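Local coordinates for protein Exo-beta-1,4-mannosidase (Rhizomucor miehei, PDB 4LYP) that probably hydrolyses beta-1,4-linked mannosides from their non-reducing ends as a family 5 glycoside hydrolase, and can also transfer mannosyl groups to new acceptors, at residues E313-H316 with D317-S321; T359-S362 with H363-E366. One frame throughout, in Å; residues are numbered along the deposited sequence.

Both interactions are local, each joining residues a turn apart, and they follow one another along the chain without nesting or crossing. Interaction 1 comes first, in the body of helix 308-329, after strand 288-292. The chain then runs through strand 333-338 and a long loop, and interaction 2 closes the first turn of helix 362-380. Neither closes a large loop, and the two contacts do not touch; their centres are about 20 Å and their nearest atoms about 8 Å apart. Met315 and Leu319 of interaction 1 pack on helix 362-380, which interaction 2 starts, so the two contacts belong to neighbouring helices on the outside of the TIM barrel.

Interaction 1. Residues E313-H316 with D317-S321; sequences EYMH and DFLES
His316 O accepts two bonds: Glu320 N donates to it over 3.1 Å within the helix, and Gln374 NE2 of helix 362-380 reaches it from outside, tying the carbonyl to both helices. The His316 ring projects from the helix and is held at its edge, where ND1 donates an almost straight bond (172°) to Asp317 OD1, 3.1 Å away and in the ring plane; that bond would limit the ring's turning. The Asp317 carboxylate is turned 72° against the ring. One turn on, the short hydroxyl of Ser321 can bend back, OG reaching Asp317 O over 2.9 Å on the opposite face of the carbonyl from Ser321 N. Apolar side chains take the other flank. Tyr314 CG lies anti to the backbone N (chi1 -176°), as does that of Phe318, bringing Tyr314 CE1 to 3.9 Å from Phe318 CD1; the two rings are roughly level but offset so far that little of one faces the other. The flexible Met315 bends to set SD 3.8 Å from CG of branched Leu319, which fills the buried face beside it; both pack on Met335 of strand 333-338. A polar flank and an apolar one make this an amphipathic outer helix of a TIM barrel.

Interaction 2. Residues T359-S362 with H363-E366; sequences TPTS and HKDE
Thr361 and Asp365 meet first through the backbone, where Asp365 N donates a firm bond to Thr361 O over 2.8 Å, the first such i to i+4 bond of the turn. Asp365 OD1 also comes within 3.0 Å of Thr361 OG1, but this hydroxyl has another acceptor within reach and its proton is not settled. Two torsions bring these oxygens together: Thr361 keeps OG1 between its backbone N and carbonyl carbon (chi1 58°), and Asp365 sets its CG opposite its own carbonyl carbon (chi1 -73°). Thr361 CG2 presents an apolar surface to the extended Lys364 chain, which runs alongside in the same direction, CD lying 4.1 Å from CG2. Next along, Glu366 N donates to Ser362 O over 3.2 Å. A water donates to Glu366 OE1 at 2.8 Å and more weakly to Ser362 O.

In the second shell, Thr428 OG1 bonds to Asp365 OD2 and Thr429 OG1 to OD1, and Tyr421 O takes Lys364 NZ. The His363 ring stacks on Trp345 and its ND1 bonds to Tyr300 OH, while Glu366 forms a salt bridge with Lys370. Thr361 occupies the N-cap position without a side-chain capping bond; Asp343 OD1 instead accepts from His363 N. The carboxylates of Asp343, Asp365 and Glu366 would probably be favoured by the helix dipole. This is the N-terminal start of a TIM-barrel helix, entered from the loop after strand 333-338.

Interaction 1. Residues E313-H316 with D317-S321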
loop_
_atom_site.group_PDB
_atom_site.type_symbol
_atom_site.label_atom_id
_atom_site.label_comp_id
_atom_site.label_asym_id
_atom_site.label_seq_id
_atom_site.Cartn_x
_atom_site.Cartn_y
_atom_site.Cartn_z
ATOM N N GLU A 313 11.334 18.784 -7.700
ATOM C CA GLU A 313 12.743 18.400 -7.885
ATOM C C GLU A 313 13.100 17.234 -6.982
ATOM O O GLU A 313 13.848 16.320 -7.398
ATOM C CB GLU A 313 13.570 19.600 -7.504
ATOM C CG GLU A 313 13.385 20.727 -8.538
ATOM C CD GLU A 313 13.925 22.041 -8.100
ATOM O OE1 GLU A 313 14.588 22.144 -7.075
ATOM O OE2 GLU A 313 13.741 22.996 -8.885
ATOM N N TYR A 314 12.556 17.184 -5.756
ATOM C CA TYR A 314 12.818 16.071 -4.852
ATOM C C TYR A 314 12.301 14.775 -5.475
ATOM O O TYR A 314 13.003 13.776 -5.505
ATOM C CB TYR A 314 12.182 16.308 -3.491
ATOM C CG TYR A 314 12.530 15.199 -2.533
ATOM C CD1 TYR A 314 11.769 14.020 -2.473
ATOM C CD2 TYR A 314 13.644 15.317 -1.707
ATOM C CE1 TYR A 314 12.109 12.966 -1.667
ATOM C CE2 TYR A 314 13.972 14.272 -0.849
ATOM C CZ TYR A 314 13.178 13.072 -0.875
ATOM O OH TYR A 314 13.550 12.035 -0.072
ATOM N N MET A 315 11.073 14.779 -5.966
ATOM C CA MET A 315 10.474 13.600 -6.625
ATOM C C MET A 315 11.340 13.187 -7.802
ATOM O O MET A 315 11.605 12.001 -7.989
ATOM C CB MET A 315 9.047 13.912 -7.043
ATOM C CG MET A 315 8.460 12.859 -7.995
ATOM S SD MET A 315 8.258 11.187 -7.213
ATOM C CE MET A 315 6.692 11.413 -6.335
ATOM N N HIS A 316 11.767 14.126 -8.635
ATOM C CA HIS A 316 12.593 13.767 -9.746
ATOM C C HIS A 316 13.865 13.026 -9.320
ATOM O O HIS A 316 14.222 11.982 -9.912
ATOM C CB HIS A 316 13.002 15.070 -10.492
ATOM C CG HIS A 316 13.919 14.826 -11.612
ATOM N ND1 HIS A 316 15.272 14.764 -11.461
ATOM C CD2 HIS A 316 13.637 14.564 -12.927
ATOM C CE1 HIS A 316 15.842 14.535 -12.675
ATOM N NE2 HIS A 316 14.837 14.357 -13.565
ATOM N N ASP A 317 14.557 13.599 -8.325
ATOM C CA ASP A 317 15.818 12.991 -7.899
ATOM C C ASP A 317 15.562 11.664 -7.177
ATOM O O ASP A 317 16.420 10.789 -7.252
ATOM C CB ASP A 317 16.604 13.979 -6.985
ATOM C CG ASP A 317 17.070 15.252 -7.717
ATOM O OD1 ASP A 317 16.929 15.317 -8.927
ATOM O OD2 ASP A 317 17.486 16.148 -6.988
ATOM N N PHE A 318 14.442 11.517 -6.481
ATOM C CA PHE A 318 14.076 10.292 -5.769
ATOM C C PHE A 318 13.858 9.164 -6.787
ATOM O O PHE A 318 14.368 8.072 -6.650
ATOM C CB PHE A 318 12.808 10.591 -4.990
ATOM C CG PHE A 318 12.386 9.468 -4.076
ATOM C CD1 PHE A 318 12.904 9.368 -2.799
ATOM C CD2 PHE A 318 11.428 8.559 -4.480
ATOM C CE1 PHE A 318 12.486 8.369 -1.909
ATOM C CE2 PHE A 318 11.023 7.568 -3.601
ATOM C CZ PHE A 318 11.547 7.456 -2.336
ATOM N N LEU A 319 13.123 9.444 -7.875
ATOM C CA LEU A 319 12.900 8.415 -8.883
ATOM C C LEU A 319 14.213 8.004 -9.533
ATOM O O LEU A 319 14.459 6.802 -9.742
ATOM C CB LEU A 319 11.902 8.934 -9.960
ATOM C CG LEU A 319 10.482 9.023 -9.463
ATOM C CD1 LEU A 319 9.632 9.743 -10.549
ATOM C CD2 LEU A 319 9.868 7.668 -9.236
ATOM N N GLU A 320 15.074 8.995 -9.880
ATOM C CA GLU A 320 16.352 8.707 -10.525
ATOM C C GLU A 320 17.213 7.807 -9.636
ATOM O O GLU A 320 17.800 6.804 -10.052
ATOM C CB GLU A 320 17.071 10.062 -10.725
ATOM C CG GLU A 320 18.471 10.212 -10.157
ATOM C CD GLU A 320 18.798 11.611 -9.516
ATOM O OE1 GLU A 320 18.838 12.696 -10.298
ATOM O OE2 GLU A 320 19.077 11.562 -8.222
ATOM N N SER A 321 17.380 8.230 -8.375
ATOM C CA SER A 321 18.310 7.543 -7.464
ATOM C C SER A 321 17.793 6.153 -7.134
ATOM O O SER A 321 18.539 5.160 -7.131
ATOM C CB SER A 321 18.617 8.377 -6.253
ATOM O OG SER A 321 17.414 8.658 -5.523
#

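Interaction 2. Residues T359-S362 with H363-E366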
loop_
_atom_site.group_PDB
_atom_site.type_symbol
_atom_site.label_atom_id
_atom_site.label_comp_id
_atom_site.label_asym_id
_atom_site.label_seq_id
_atom_site.Cartn_x
_atom_site.Cartn_y
_atom_site.Cartn_z
ATOM N N THR A 359 -11.852 21.858 -1.935
ATOM C CA THR A 359 -10.568 22.561 -2.150
ATOM C C THR A 359 -9.904 21.998 -3.367
ATOM O O THR A 359 -9.815 20.787 -3.538
ATOM C CB THR A 359 -9.718 22.432 -0.878
ATOM O OG1 THR A 359 -10.435 23.133 0.128
ATOM C CG2 THR A 359 -8.344 22.991 -1.084
ATOM N N PRO A 360 -9.383 22.866 -4.266
ATOM C CA PRO A 360 -8.705 22.351 -5.446
ATOM C C PRO A 360 -7.400 21.608 -5.143
ATOM O O PRO A 360 -6.851 21.711 -4.048
ATOM C CB PRO A 360 -8.363 23.612 -6.266
ATOM C CG PRO A 360 -9.292 24.653 -5.752
ATOM C CD PRO A 360 -9.489 24.344 -4.302
ATOM N N THR A 361 -6.916 20.916 -6.183
ATOM C CA THR A 361 -5.730 20.099 -6.109
ATOM C C THR A 361 -4.745 20.517 -7.188
ATOM O O THR A 361 -4.108 19.686 -7.824
ATOM C CB THR A 361 -6.077 18.606 -6.198
ATOM O OG1 THR A 361 -6.787 18.337 -7.421
ATOM C CG2 THR A 361 -6.924 18.134 -5.039
ATOM N N SER A 362 -4.561 21.837 -7.403
ATOM C CA SER A 362 -3.649 22.202 -8.498
ATOM C C SER A 362 -2.197 21.811 -8.250
ATOM O O SER A 362 -1.539 21.373 -9.171
ATOM C CB SER A 362 -3.764 23.669 -8.824
ATOM O OG SER A 362 -3.328 24.515 -7.752
ATOM N N HIS A 363 -1.702 21.924 -7.003
ATOM C CA HIS A 363 -0.323 21.481 -6.774
ATOM C C HIS A 363 -0.195 19.996 -6.952
ATOM O O HIS A 363 0.706 19.503 -7.627
ATOM C CB HIS A 363 0.138 21.875 -5.371
ATOM C CG HIS A 363 0.544 23.293 -5.236
ATOM N ND1 HIS A 363 1.285 23.773 -4.179
ATOM C CD2 HIS A 363 0.353 24.384 -6.085
ATOM C CE1 HIS A 363 1.527 25.056 -4.357
ATOM N NE2 HIS A 363 0.938 25.460 -5.467
ATOM N N LYS A 364 -1.113 19.240 -6.284
ATOM C CA LYS A 364 -1.117 17.787 -6.391
ATOM C C LYS A 364 -1.169 17.313 -7.832
ATOM O O LYS A 364 -0.499 16.358 -8.235
ATOM C CB LYS A 364 -2.326 17.265 -5.620
ATOM C CG LYS A 364 -2.545 15.758 -5.676
ATOM C CD LYS A 364 -3.892 15.434 -5.012
ATOM C CE LYS A 364 -4.030 13.973 -4.665
ATOM N NZ LYS A 364 -5.314 13.734 -3.898
ATOM N N ASP A 365 -2.036 17.942 -8.650
ATOM C CA ASP A 365 -2.204 17.488 -10.052
ATOM C C ASP A 365 -0.916 17.678 -10.784
ATOM O O ASP A 365 -0.535 16.774 -11.566
ATOM C CB ASP A 365 -3.302 18.299 -10.696
ATOM C CG ASP A 365 -4.700 17.915 -10.202
ATOM O OD1 ASP A 365 -4.828 17.084 -9.326
ATOM O OD2 ASP A 365 -5.624 18.505 -10.776
ATOM N N GLU A 366 -0.213 18.793 -10.622
ATOM C CA GLU A 366 1.031 19.003 -11.308
ATOM C C GLU A 366 2.120 18.010 -10.793
ATOM O O GLU A 366 2.870 17.439 -11.577
ATOM C CB GLU A 366 1.527 20.429 -11.103
ATOM C CG GLU A 366 2.901 20.663 -11.645
ATOM C CD GLU A 366 3.426 22.086 -11.429
ATOM O OE1 GLU A 366 2.594 23.041 -11.537
ATOM O OE2 GLU A 366 4.649 22.246 -11.248
HETATM O O HOH W 1 0.739 23.973 -9.593
#